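Local coordinates for protein S-adenosyl-L-methionine-dependent 2-deoxy-scyllo-inosamine dehydrogenase (Bacillus circulans, PDB 4M7S) that catalyses the radical S-adenosyl-L-methionine-dependent two-electron oxidation of 2-deoxy-scyllo-inosamine to amino-dideoxy-scyllo-inosose in butirosin biosynthesis and carries two [4Fe-4S] clusters, at residues E9-S14 against V178-N183; R18-C23 against T115-A120; E64-K69 against D94-K99. All coordinates share one frame; numbering follows the deposited sequence.

Contact 1. Residues E9-S14 against V178-N183; sequences EVEVNS and VTVLGN
Val10 and Val178 pair as neighbours in parallel strands, where strand 7-10 of the radical SAM core meets strand 175-178 of the region that carries the second cluster. Two nearly straight backbone bonds hold the pair: Val178 N gives to Glu9 O at 2.8 Å, and Glu11 N to Val178 O at 2.7 Å. The two valines point to one face of the sheet, where Val10 packs on Tyr41 and Leu44 of helix 38-50; beta-branched side chains suit both strand and core.

Packing is tightest just beyond the bridge. Glu11 CG stands anti to the backbone N (chi1 -163°); the extended chain beyond it carries the carboxylate to the type I turn from Thr179 to Gly182. There Val180 N gives to Glu11 OE1 at 2.8 Å, meeting it on the anti side and 22° out of the carboxylate plane. Both methyls of Val180 crowd Glu11, CG1 on its O and CG2 on OE1, but at 3.1 Å and with an unstaggered chi1 (-111°) their exact placement is doubtful.

The contact is looser at its ends. Ser14 CB only grazes Val180 CG2 at 3.9 Å, and the partly exposed Glu9 sends its carboxylate away from the turn. A buried carboxylate that accepts a turn N-H is one whose negative charge would probably be stabilised there.

Contact 2. Residues R18-C23 against T115-A120; sequences RTCWYC and TQHAGA. With SF4 (iron/sulfur cluster), chain C.
Tyr22, within the cluster-binding loop of the radical SAM fold, meets His117 across the contact; the CX3CX2C motif of the loop consists of Cys16, Cys20 and Cys23. Two of these thiolates are metal ligands here: Cys20 SG binds the iron FE2 at 2.3 Å, and Cys23 SG binds FE3 at 2.4 Å. Cysteine suits both places, as a short side chain ending in a soft sulfur donor.

The polar contacts gather round Tyr22 and Arg18. Tyr22 OH hydrogen-bonds His117 ND1 at 2.9 Å, with each group at the edge of the other's ring and in its plane; Ala118 N adds a weak bond to the same hydroxyl. Arg18, extended from CG to NE, brings NH1 to Ala118 O for another weak bond of 3.1 Å, while its NE forms a salt bridge with Asp94. A water also spans the gap, accepting from Thr19 N and donating to Ala118 O.

Apolar touches fill in around these bonds. Ala118 CB lies 3.7 Å from Tyr22 CE2 and, being small, also lets Cys20 SG come close. The methylene CD of Arg18 rests on His117 CB at 3.6 Å.

The His117 ring lies against the cluster. FE4, probably the iron that takes S-adenosylmethionine, sits over one face toward the rim, 3.6 Å from His117 NE2, too far for coordination.

Contact 3. Residues E64-K69 against D94-K99; sequences EPLLCK and DFLTEK
Leu66 and Phe95 turn the same way about their first torsions: each places CG anti to its own carbonyl carbon, with chi1 -62° in Leu66 and -72° in Phe95. Their CB atoms meet directly, 3.6 Å apart. Beyond CB the two side chains part. Leu66 lays CD1 against the backbone between Phe95 C and Leu96 N, 3.5 Å from the latter, and against Leu96 CD1 at 3.7 Å. The Phe95 ring leads instead to Leu67, whose CD2 approaches the far end of the ring obliquely, 3.4 Å from CZ.

Branched, flexible leucines suit this junction because their methyls can reach both backbone and ring. Leu66 is buried and also packs on Leu71 of helix 71-81 and Leu104 of helix 98-107, whereas Phe95 remains partly exposed.

No direct hydrogen bond joins the segments; the polar link is a water that accepts from Phe95 N at 2.9 Å and donates weakly to Glu64 OE1. That oxygen also receives Leu66 N at 3.3 Å, from 33° out of the carboxylate plane, and bonds Thr91 OG1. Asn92 N holds OE2, so both ends of the carboxylate are gripped and its rotation is limited.

Just past the packed residues, Thr97 is the N-cap of helix 98-107, its OG1 taking Arg100 N. Two loops following neighbouring parallel strands, 56-58 and 86-91, are thus joined, as in the partial barrel of radical SAM enzymes. Glu64 probably corresponds to the glutamate of the GGE motif, which in relatives adjoins the methionine end of S-adenosylmethionine.

Overall arrangement
Contacts 2 and 3 lie in the radical SAM core by the first cluster; contact 1 joins that core to the second-cluster region, its Glu9 side chain about 8 Å from that of Cys187. Contact 2 supplies two cysteine ligands of the first cluster; the Glu64 side chain is about 6 Å and that of Glu11 about 9 Å from the first cluster. Asn13 ND2 lies 3.0 Å from Glu64 O, a probable hydrogen bond between contacts 1 and 3, centres about 17 Å apart. Arg18 NE and Asp94 OD2 form a 2.7 Å salt bridge between contacts 2 and 3, centres about 16 Å apart. Contacts 1 and 2, centres about 21 Å apart, share chain and sheet.

Contact 1. Residues E9-S14 against V178-N183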
ATOM      1  N   GLU A   9      -0.666   1.545   2.619  1.00 22.24           N
ATOM      2  CA  GLU A   9       0.071   1.867   1.403  1.00 26.06           C
ATOM      3  C   GLU A   9      -0.396   3.214   0.904  1.00 26.80           C
ATOM      4  O   GLU A   9      -1.588   3.396   0.654  1.00 27.16           O
ATOM      5  CB  GLU A   9      -0.208   0.835   0.306  1.00 28.12           C
ATOM      6  CG  GLU A   9       0.784  -0.293   0.210  1.00 34.55           C
ATOM      7  CD  GLU A   9       0.472  -1.226  -0.943  1.00 37.20           C
ATOM      8  OE1 GLU A   9       0.112  -0.722  -2.024  1.00 38.25           O
ATOM      9  OE2 GLU A   9       0.569  -2.455  -0.761  1.00 40.96           O
ATOM     10  N   VAL A  10       0.537   4.153   0.755  1.00 22.19           N
ATOM     11  CA  VAL A  10       0.193   5.518   0.373  1.00 23.13           C
ATOM     12  C   VAL A  10       0.738   5.857  -1.018  1.00 27.84           C
ATOM     13  O   VAL A  10       1.955   5.844  -1.240  1.00 30.36           O
ATOM     14  CB  VAL A  10       0.723   6.515   1.399  1.00 25.53           C
ATOM     15  CG1 VAL A  10       0.195   7.915   1.115  1.00 26.62           C
ATOM     16  CG2 VAL A  10       0.307   6.088   2.811  1.00 25.17           C
ATOM     17  N   GLU A  11      -0.158   6.162  -1.951  1.00 22.30           N
ATOM     18  CA  GLU A  11       0.253   6.572  -3.290  1.00 24.85           C
ATOM     19  C   GLU A  11       0.736   8.027  -3.283  1.00 25.59           C
ATOM     20  O   GLU A  11       0.020   8.931  -3.731  1.00 25.10           O
ATOM     21  CB  GLU A  11      -0.912   6.405  -4.271  1.00 26.59           C
ATOM     22  CG  GLU A  11      -0.514   6.405  -5.741  1.00 28.31           C
ATOM     23  CD  GLU A  11      -1.707   6.236  -6.670  1.00 34.94           C
ATOM     24  OE1 GLU A  11      -2.836   6.644  -6.289  1.00 31.99           O
ATOM     25  OE2 GLU A  11      -1.510   5.684  -7.775  1.00 40.64           O
ATOM     26  N   VAL A  12       1.947   8.262  -2.780  1.00 21.71           N
ATOM     27  CA  VAL A  12       2.483   9.634  -2.738  1.00 22.47           C
ATOM     28  C   VAL A  12       2.754  10.185  -4.146  1.00 23.49           C
ATOM     29  O   VAL A  12       2.879  11.392  -4.342  1.00 27.41           O
ATOM     30  CB  VAL A  12       3.728   9.751  -1.831  1.00 22.66           C
ATOM     31  CG1 VAL A  12       3.398   9.246  -0.427  1.00 21.93           C
ATOM     32  CG2 VAL A  12       4.910   8.968  -2.419  1.00 22.92           C
ATOM     33  N   ASN A  13       2.848   9.296  -5.129  1.00 27.15           N
ATOM     34  CA  ASN A  13       2.824   9.730  -6.519  1.00 29.43           C
ATOM     35  C   ASN A  13       2.358   8.591  -7.405  1.00 28.08           C
ATOM     36  O   ASN A  13       2.599   7.425  -7.101  1.00 30.99           O
ATOM     37  CB  ASN A  13       4.189  10.248  -6.966  1.00 33.54           C
ATOM     38  CG  ASN A  13       5.184   9.144  -7.180  1.00 35.94           C
ATOM     39  OD1 ASN A  13       5.604   8.490  -6.224  1.00 37.44           O
ATOM     40  ND2 ASN A  13       5.577   8.923  -8.439  1.00 37.52           N
ATOM     41  N   SER A  14       1.699   8.923  -8.509  1.00 28.71           N
ATOM     42  CA  SER A  14       1.007   7.902  -9.300  1.00 33.20           C
ATOM     43  C   SER A  14       1.788   7.441 -10.532  1.00 32.78           C
ATOM     44  O   SER A  14       1.457   6.421 -11.130  1.00 35.14           O
ATOM     45  CB  SER A  14      -0.349   8.434  -9.741  1.00 34.06           C
ATOM     46  OG  SER A  14      -0.175   9.578 -10.555  1.00 33.68           O
ATOM     47  N   VAL A 178      -4.220   4.139   0.325  1.00 21.17           N
ATOM     48  CA  VAL A 178      -4.644   5.523   0.109  1.00 20.81           C
ATOM     49  C   VAL A 178      -4.061   6.011  -1.229  1.00 23.49           C
ATOM     50  O   VAL A 178      -2.845   6.011  -1.410  1.00 22.88           O
ATOM     51  CB  VAL A 178      -4.141   6.429   1.250  1.00 21.30           C
ATOM     52  CG1 VAL A 178      -4.508   7.898   0.991  1.00 17.93           C
ATOM     53  CG2 VAL A 178      -4.671   5.954   2.593  1.00 22.27           C
ATOM     54  N   THR A 179      -4.926   6.405  -2.164  1.00 23.77           N
ATOM     55  CA  THR A 179      -4.506   6.810  -3.497  1.00 22.87           C
ATOM     56  C   THR A 179      -4.061   8.262  -3.486  1.00 26.88           C
ATOM     57  O   THR A 179      -4.191   8.938  -2.452  1.00 22.46           O
ATOM     58  CB  THR A 179      -5.643   6.659  -4.520  1.00 24.94           C
ATOM     59  OG1 THR A 179      -6.657   7.639  -4.253  1.00 22.56           O
ATOM     60  CG2 THR A 179      -6.243   5.238  -4.458  1.00 23.24           C
ATOM     61  N   VAL A 180      -3.557   8.744  -4.627  1.00 26.57           N
ATOM     62  CA  VAL A 180      -3.004  10.104  -4.690  1.00 27.52           C
ATOM     63  C   VAL A 180      -4.024  11.143  -4.300  1.00 25.69           C
ATOM     64  O   VAL A 180      -3.663  12.204  -3.802  1.00 26.90           O
ATOM     65  CB  VAL A 180      -2.525  10.537  -6.099  1.00 31.11           C
ATOM     66  CG1 VAL A 180      -1.014  10.673  -6.140  1.00 38.01           C
ATOM     67  CG2 VAL A 180      -3.078   9.646  -7.199  1.00 30.83           C
ATOM     68  N   LEU A 181      -5.293  10.846  -4.573  1.00 24.00           N
ATOM     69  CA  LEU A 181      -6.365  11.802  -4.332  1.00 26.33           C
ATOM     70  C   LEU A 181      -7.096  11.517  -3.017  1.00 23.11           C
ATOM     71  O   LEU A 181      -8.112  12.144  -2.715  1.00 26.72           O
ATOM     72  CB  LEU A 181      -7.335  11.839  -5.516  1.00 30.62           C
ATOM     73  CG  LEU A 181      -6.725  12.299  -6.844  1.00 35.27           C
ATOM     74  CD1 LEU A 181      -7.757  12.260  -7.957  1.00 38.83           C
ATOM     75  CD2 LEU A 181      -6.131  13.703  -6.711  1.00 35.45           C
ATOM     76  N   GLY A 182      -6.566  10.581  -2.234  1.00 22.42           N
ATOM     77  CA  GLY A 182      -7.069  10.338  -0.885  1.00 23.04           C
ATOM     78  C   GLY A 182      -8.043   9.177  -0.721  1.00 25.12           C
ATOM     79  O   GLY A 182      -8.465   8.859   0.395  1.00 23.20           O
ATOM     80  N   ASN A 183      -8.418   8.542  -1.822  1.00 25.50           N
ATOM     81  CA  ASN A 183      -9.369   7.433  -1.747  1.00 25.56           C
ATOM     82  C   ASN A 183      -8.785   6.254  -0.998  1.00 21.69           C
ATOM     83  O   ASN A 183      -7.606   5.923  -1.155  1.00 19.48           O
ATOM     84  CB  ASN A 183      -9.798   6.989  -3.141  1.00 27.58           C
ATOM     85  CG  ASN A 183     -10.669   8.009  -3.826  1.00 31.31           C
ATOM     86  OD1 ASN A 183     -11.339   8.810  -3.169  1.00 29.40           O
ATOM     87  ND2 ASN A 183     -10.694   7.970  -5.152  1.00 31.29           N
TER

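Contact 2. Residues R18-C23 against T115-A120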
ATOM      1  N   ARG A  18       8.692   3.140 -15.475  1.00 33.84           N
ATOM      2  CA  ARG A  18       8.678   1.958 -16.329  1.00 37.62           C
ATOM      3  C   ARG A  18       7.311   1.717 -16.963  1.00 36.62           C
ATOM      4  O   ARG A  18       6.319   2.362 -16.608  1.00 33.41           O
ATOM      5  CB  ARG A  18       9.180   0.723 -15.571  1.00 39.38           C
ATOM      6  CG  ARG A  18      10.693   0.723 -15.412  1.00 41.52           C
ATOM      7  CD  ARG A  18      11.235  -0.542 -14.791  1.00 43.26           C
ATOM      8  NE  ARG A  18      12.669  -0.421 -14.530  1.00 46.72           N
ATOM      9  CZ  ARG A  18      13.621  -0.695 -15.416  1.00 53.31           C
ATOM     10  NH1 ARG A  18      13.307  -1.123 -16.633  1.00 55.82           N
ATOM     11  NH2 ARG A  18      14.897  -0.545 -15.085  1.00 55.59           N
ATOM     12  N   THR A  19       7.274   0.783 -17.903  1.00 39.14           N
ATOM     13  CA  THR A  19       6.103   0.576 -18.737  1.00 39.96           C
ATOM     14  C   THR A  19       5.703  -0.891 -18.759  1.00 38.63           C
ATOM     15  O   THR A  19       5.180  -1.368 -19.758  1.00 36.41           O
ATOM     16  CB  THR A  19       6.404   1.016 -20.177  1.00 44.24           C
ATOM     17  OG1 THR A  19       7.561   0.313 -20.648  1.00 46.14           O
ATOM     18  CG2 THR A  19       6.672   2.523 -20.238  1.00 42.45           C
ATOM     19  N   CYS A  20       5.943  -1.595 -17.654  1.00 35.56           N
ATOM     20  CA  CYS A  20       5.760  -3.048 -17.604  1.00 36.15           C
ATOM     21  C   CYS A  20       4.377  -3.476 -18.095  1.00 34.56           C
ATOM     22  O   CYS A  20       3.349  -3.059 -17.551  1.00 33.82           O
ATOM     23  CB  CYS A  20       6.011  -3.569 -16.190  1.00 32.19           C
ATOM     24  SG  CYS A  20       7.611  -3.053 -15.510  1.00 34.01           S
ATOM     25  N   TRP A  21       4.352  -4.294 -19.143  1.00 36.30           N
ATOM     26  CA  TRP A  21       3.080  -4.639 -19.769  1.00 38.38           C
ATOM     27  C   TRP A  21       2.194  -5.476 -18.847  1.00 39.30           C
ATOM     28  O   TRP A  21       0.974  -5.463 -18.978  1.00 39.48           O
ATOM     29  CB  TRP A  21       3.284  -5.329 -21.120  1.00 39.89           C
ATOM     30  CG  TRP A  21       2.086  -5.181 -22.026  1.00 44.34           C
ATOM     31  CD1 TRP A  21       1.325  -6.183 -22.561  1.00 44.88           C
ATOM     32  CD2 TRP A  21       1.498  -3.945 -22.473  1.00 46.49           C
ATOM     33  NE1 TRP A  21       0.309  -5.647 -23.321  1.00 46.02           N
ATOM     34  CE2 TRP A  21       0.396  -4.285 -23.286  1.00 47.65           C
ATOM     35  CE3 TRP A  21       1.802  -2.596 -22.266  1.00 49.04           C
ATOM     36  CZ2 TRP A  21      -0.405  -3.307 -23.892  1.00 48.27           C
ATOM     37  CZ3 TRP A  21       1.006  -1.632 -22.873  1.00 49.52           C
ATOM     38  CH2 TRP A  21      -0.081  -1.995 -23.680  1.00 49.99           C
ATOM     39  N   TYR A  22       2.812  -6.183 -17.905  1.00 40.67           N
ATOM     40  CA  TYR A  22       2.062  -6.981 -16.940  1.00 47.55           C
ATOM     41  C   TYR A  22       1.471  -6.117 -15.826  1.00 47.60           C
ATOM     42  O   TYR A  22       0.691  -6.603 -15.007  1.00 51.59           O
ATOM     43  CB  TYR A  22       2.934  -8.097 -16.353  1.00 53.11           C
ATOM     44  CG  TYR A  22       4.307  -7.647 -15.894  1.00 58.57           C
ATOM     45  CD1 TYR A  22       4.519  -7.212 -14.590  1.00 59.11           C
ATOM     46  CD2 TYR A  22       5.392  -7.667 -16.762  1.00 62.47           C
ATOM     47  CE1 TYR A  22       5.771  -6.808 -14.164  1.00 60.78           C
ATOM     48  CE2 TYR A  22       6.648  -7.263 -16.349  1.00 64.66           C
ATOM     49  CZ  TYR A  22       6.832  -6.837 -15.047  1.00 64.42           C
ATOM     50  OH  TYR A  22       8.081  -6.434 -14.627  1.00 66.76           O
ATOM     51  N   CYS A  23       1.840  -4.836 -15.802  1.00 41.48           N
ATOM     52  CA  CYS A  23       1.373  -3.922 -14.761  1.00 35.82           C
ATOM     53  C   CYS A  23       0.214  -3.044 -15.211  1.00 40.59           C
ATOM     54  O   CYS A  23       0.243  -2.499 -16.315  1.00 39.54           O
ATOM     55  CB  CYS A  23       2.502  -3.008 -14.292  1.00 32.31           C
ATOM     56  SG  CYS A  23       2.028  -1.828 -12.940  1.00 33.99           S
ATOM     57  N   THR A 115      13.000  -4.000  -6.781  1.00 39.40           N
ATOM     58  CA  THR A 115      12.634  -4.947  -7.825  1.00 46.81           C
ATOM     59  C   THR A 115      13.120  -4.478  -9.193  1.00 49.41           C
ATOM     60  O   THR A 115      12.599  -3.511  -9.745  1.00 44.93           O
ATOM     61  CB  THR A 115      11.108  -5.160  -7.881  1.00 51.70           C
ATOM     62  OG1 THR A 115      10.582  -5.225  -6.551  1.00 54.42           O
ATOM     63  CG2 THR A 115      10.772  -6.455  -8.612  1.00 55.63           C
ATOM     64  N   GLN A 116      14.128  -5.156  -9.732  1.00 61.46           N
ATOM     65  CA  GLN A 116      14.531  -4.926 -11.115  1.00 69.97           C
ATOM     66  C   GLN A 116      13.365  -5.332 -12.013  1.00 76.79           C
ATOM     67  O   GLN A 116      12.949  -6.493 -12.002  1.00 81.61           O
ATOM     68  CB  GLN A 116      15.770  -5.753 -11.454  1.00 77.15           C
ATOM     69  CG  GLN A 116      16.152  -5.713 -12.926  1.00 84.03           C
ATOM     70  CD  GLN A 116      16.556  -4.326 -13.378  1.00 84.16           C
ATOM     71  OE1 GLN A 116      17.187  -3.579 -12.626  1.00 84.85           O
ATOM     72  NE2 GLN A 116      16.187  -3.967 -14.606  1.00 83.83           N
ATOM     73  N   HIS A 117      12.825  -4.387 -12.782  1.00 77.12           N
ATOM     74  CA  HIS A 117      11.626  -4.665 -13.579  1.00 78.26           C
ATOM     75  C   HIS A 117      11.851  -4.695 -15.087  1.00 81.30           C
ATOM     76  O   HIS A 117      12.984  -4.580 -15.559  1.00 84.52           O
ATOM     77  CB  HIS A 117      10.492  -3.698 -13.225  1.00 75.27           C
ATOM     78  CG  HIS A 117       9.672  -4.138 -12.054  1.00 75.70           C
ATOM     79  ND1 HIS A 117       8.771  -5.179 -12.127  1.00 78.93           N
ATOM     80  CD2 HIS A 117       9.621  -3.683 -10.778  1.00 73.18           C
ATOM     81  CE1 HIS A 117       8.199  -5.346 -10.946  1.00 77.83           C
ATOM     82  NE2 HIS A 117       8.696  -4.452 -10.112  1.00 74.02           N
ATOM     83  N   ALA A 118      10.752  -4.843 -15.827  1.00 80.65           N
ATOM     84  CA  ALA A 118      10.787  -5.093 -17.272  1.00 81.87           C
ATOM     85  C   ALA A 118      11.534  -4.030 -18.062  1.00 79.09           C
ATOM     86  O   ALA A 118      11.164  -2.852 -18.057  1.00 76.78           O
ATOM     87  CB  ALA A 118       9.382  -5.273 -17.825  1.00 82.67           C
ATOM     88  N   GLY A 119      12.576  -4.480 -18.756  1.00 78.46           N
ATOM     89  CA  GLY A 119      13.478  -3.617 -19.492  1.00 75.75           C
ATOM     90  C   GLY A 119      14.799  -4.335 -19.697  1.00 79.06           C
ATOM     91  O   GLY A 119      14.826  -5.467 -20.191  1.00 83.88           O
ATOM     92  N   ALA A 120      15.898  -3.683 -19.324  1.00 77.60           N
ATOM     93  CA  ALA A 120      15.860  -2.325 -18.798  1.00 71.66           C
ATOM     94  C   ALA A 120      16.085  -1.303 -19.912  1.00 72.66           C
ATOM     95  O   ALA A 120      15.175  -0.993 -20.686  1.00 72.48           O
ATOM     96  CB  ALA A 120      16.898  -2.155 -17.701  1.00 70.13           C
TER
HETATM   97 FE1  SF4 C 502       6.370   0.489 -12.498  1.00 28.73          FE
HETATM   98 FE2  SF4 C 502       6.739  -1.868 -13.680  1.00 28.21          FE
HETATM   99 FE3  SF4 C 502       4.368  -1.304 -12.624  1.00 31.04          FE
HETATM  100 FE4  SF4 C 502       6.470  -1.721 -10.962  1.00 32.45          FE
HETATM  101  S1  SF4 C 502       5.490  -3.278 -12.335  1.00 29.64           S
HETATM  102  S2  SF4 C 502       4.934  -0.033 -10.785  1.00 32.88           S
HETATM  103  S3  SF4 C 502       8.205  -0.863 -12.218  1.00 28.53           S
HETATM  104  S4  SF4 C 502       5.324  -0.230 -14.434  1.00 26.58           S
HETATM  105  O   HOH W   1       9.917  -0.639 -19.000  1.00 47.17           O

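Contact 3. Residues E64-K69 against D94-K99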
ATOM      1  N   GLU A  64       6.237   4.848  -8.755  1.00 25.69           N
ATOM      2  CA  GLU A  64       7.583   4.763  -8.206  1.00 20.17           C
ATOM      3  C   GLU A  64       7.767   5.849  -7.154  1.00 18.81           C
ATOM      4  O   GLU A  64       7.738   7.040  -7.486  1.00 21.93           O
ATOM      5  CB  GLU A  64       8.603   4.954  -9.337  1.00 19.49           C
ATOM      6  CG  GLU A  64      10.039   5.004  -8.862  1.00 19.99           C
ATOM      7  CD  GLU A  64      10.394   3.826  -7.952  1.00 22.64           C
ATOM      8  OE1 GLU A  64      11.100   4.052  -6.942  1.00 21.59           O
ATOM      9  OE2 GLU A  64       9.986   2.681  -8.259  1.00 23.92           O
ATOM     10  N   PRO A  65       7.959   5.455  -5.882  1.00 20.56           N
ATOM     11  CA  PRO A  65       8.042   6.481  -4.833  1.00 22.41           C
ATOM     12  C   PRO A  65       9.262   7.400  -4.971  1.00 22.50           C
ATOM     13  O   PRO A  65       9.170   8.565  -4.594  1.00 23.47           O
ATOM     14  CB  PRO A  65       8.106   5.668  -3.526  1.00 20.47           C
ATOM     15  CG  PRO A  65       8.606   4.302  -3.940  1.00 24.27           C
ATOM     16  CD  PRO A  65       8.083   4.084  -5.350  1.00 23.26           C
ATOM     17  N   LEU A  66      10.375   6.908  -5.504  1.00 21.58           N
ATOM     18  CA  LEU A  66      11.561   7.763  -5.671  1.00 25.03           C
ATOM     19  C   LEU A  66      11.372   8.868  -6.715  1.00 25.02           C
ATOM     20  O   LEU A  66      12.250   9.716  -6.899  1.00 27.94           O
ATOM     21  CB  LEU A  66      12.814   6.944  -5.995  1.00 27.24           C
ATOM     22  CG  LEU A  66      13.313   5.929  -4.964  1.00 35.13           C
ATOM     23  CD1 LEU A  66      14.822   5.794  -5.053  1.00 40.18           C
ATOM     24  CD2 LEU A  66      12.917   6.297  -3.557  1.00 34.72           C
ATOM     25  N   LEU A  67      10.236   8.847  -7.407  1.00 23.50           N
ATOM     26  CA  LEU A  67       9.898   9.905  -8.352  1.00 23.19           C
ATOM     27  C   LEU A  67       9.167  11.043  -7.644  1.00 25.28           C
ATOM     28  O   LEU A  67       9.002  12.122  -8.195  1.00 26.09           O
ATOM     29  CB  LEU A  67       9.029   9.365  -9.491  1.00 25.70           C
ATOM     30  CG  LEU A  67       9.756   8.840 -10.730  1.00 30.21           C
ATOM     31  CD1 LEU A  67       8.772   8.385 -11.811  1.00 30.35           C
ATOM     32  CD2 LEU A  67      10.653   9.936 -11.268  1.00 32.34           C
ATOM     33  N   CYS A  68       8.718  10.791  -6.421  1.00 22.54           N
ATOM     34  CA  CYS A  68       7.968  11.785  -5.673  1.00 22.42           C
ATOM     35  C   CYS A  68       8.911  12.912  -5.276  1.00 22.76           C
ATOM     36  O   CYS A  68       9.915  12.673  -4.596  1.00 25.82           O
ATOM     37  CB  CYS A  68       7.374  11.144  -4.415  1.00 20.21           C
ATOM     38  SG  CYS A  68       6.449  12.292  -3.381  1.00 28.04           S
ATOM     39  N   LYS A  69       8.598  14.137  -5.678  1.00 21.19           N
ATOM     40  CA  LYS A  69       9.513  15.243  -5.407  1.00 25.62           C
ATOM     41  C   LYS A  69       9.528  15.626  -3.928  1.00 26.65           C
ATOM     42  O   LYS A  69      10.470  16.258  -3.462  1.00 26.19           O
ATOM     43  CB  LYS A  69       9.222  16.450  -6.305  1.00 31.01           C
ATOM     44  CG  LYS A  69       7.969  17.255  -5.998  1.00 35.98           C
ATOM     45  CD  LYS A  69       7.700  18.232  -7.154  1.00 44.93           C
ATOM     46  CE  LYS A  69       6.809  19.406  -6.753  1.00 53.25           C
ATOM     47  NZ  LYS A  69       5.353  19.081  -6.650  1.00 56.51           N
ATOM     48  N   ASP A  94      15.574   2.220 -10.090  1.00 24.91           N
ATOM     49  CA  ASP A  94      16.220   3.034 -11.126  1.00 28.01           C
ATOM     50  C   ASP A  94      16.678   4.411 -10.631  1.00 28.66           C
ATOM     51  O   ASP A  94      17.535   5.050 -11.245  1.00 32.07           O
ATOM     52  CB  ASP A  94      15.292   3.206 -12.327  1.00 27.39           C
ATOM     53  CG  ASP A  94      14.887   1.882 -12.943  1.00 32.79           C
ATOM     54  OD1 ASP A  94      15.648   0.901 -12.798  1.00 34.57           O
ATOM     55  OD2 ASP A  94      13.810   1.827 -13.574  1.00 33.04           O
ATOM     56  N   PHE A  95      16.081   4.870  -9.537  1.00 23.92           N
ATOM     57  CA  PHE A  95      16.432   6.156  -8.940  1.00 24.65           C
ATOM     58  C   PHE A  95      17.187   6.016  -7.619  1.00 23.88           C
ATOM     59  O   PHE A  95      17.565   7.016  -7.010  1.00 27.02           O
ATOM     60  CB  PHE A  95      15.173   7.004  -8.725  1.00 23.91           C
ATOM     61  CG  PHE A  95      14.589   7.546  -9.997  1.00 23.80           C
ATOM     62  CD1 PHE A  95      14.994   8.774 -10.486  1.00 24.47           C
ATOM     63  CD2 PHE A  95      13.640   6.824 -10.704  1.00 26.86           C
ATOM     64  CE1 PHE A  95      14.463   9.283 -11.668  1.00 28.69           C
ATOM     65  CE2 PHE A  95      13.106   7.316 -11.886  1.00 31.04           C
ATOM     66  CZ  PHE A  95      13.521   8.552 -12.372  1.00 30.34           C
ATOM     67  N   LEU A  96      17.412   4.780  -7.183  1.00 24.39           N
ATOM     68  CA  LEU A  96      18.043   4.524  -5.889  1.00 26.97           C
ATOM     69  C   LEU A  96      19.572   4.570  -5.937  1.00 28.27           C
ATOM     70  O   LEU A  96      20.230   3.534  -5.997  1.00 29.00           O
ATOM     71  CB  LEU A  96      17.583   3.177  -5.319  1.00 29.25           C
ATOM     72  CG  LEU A  96      17.924   2.921  -3.849  1.00 30.84           C
ATOM     73  CD1 LEU A  96      17.398   4.048  -2.977  1.00 30.69           C
ATOM     74  CD2 LEU A  96      17.354   1.586  -3.393  1.00 32.80           C
ATOM     75  N   THR A  97      20.134   5.775  -5.903  1.00 27.17           N
ATOM     76  CA  THR A  97      21.576   5.930  -5.787  1.00 28.79           C
ATOM     77  C   THR A  97      21.964   5.612  -4.356  1.00 31.42           C
ATOM     78  O   THR A  97      21.094   5.455  -3.492  1.00 31.31           O
ATOM     79  CB  THR A  97      22.012   7.369  -6.100  1.00 29.71           C
ATOM     80  OG1 THR A  97      21.328   8.276  -5.227  1.00 26.34           O
ATOM     81  CG2 THR A  97      21.705   7.726  -7.554  1.00 28.13           C
ATOM     82  N   GLU A  98      23.260   5.525  -4.092  1.00 27.09           N
ATOM     83  CA  GLU A  98      23.722   5.308  -2.730  1.00 27.64           C
ATOM     84  C   GLU A  98      23.359   6.503  -1.841  1.00 29.18           C
ATOM     85  O   GLU A  98      23.011   6.346  -0.663  1.00 29.09           O
ATOM     86  CB  GLU A  98      25.232   5.069  -2.719  1.00 34.03           C
ATOM     87  CG  GLU A  98      25.796   4.825  -1.339  1.00 42.58           C
ATOM     88  CD  GLU A  98      25.303   3.532  -0.720  1.00 49.59           C
ATOM     89  OE1 GLU A  98      25.334   3.420   0.527  1.00 52.36           O
ATOM     90  OE2 GLU A  98      24.894   2.626  -1.477  1.00 51.74           O
ATOM     91  N   LYS A  99      23.434   7.699  -2.420  1.00 27.18           N
ATOM     92  CA  LYS A  99      23.065   8.923  -1.715  1.00 28.33           C
ATOM     93  C   LYS A  99      21.593   8.966  -1.296  1.00 24.30           C
ATOM     94  O   LYS A  99      21.285   9.294  -0.144  1.00 24.83           O
ATOM     95  CB  LYS A  99      23.410  10.132  -2.584  1.00 32.42           C
ATOM     96  CG  LYS A  99      23.173  11.471  -1.932  1.00 36.95           C
ATOM     97  CD  LYS A  99      23.870  12.556  -2.754  1.00 40.34           C
ATOM     98  CE  LYS A  99      23.049  13.824  -2.819  1.00 43.11           C
ATOM     99  NZ  LYS A  99      23.172  14.628  -1.582  1.00 45.53           N
TER
HETATM  100  O   HOH W   2      13.518   4.027  -8.608  1.00 26.11           O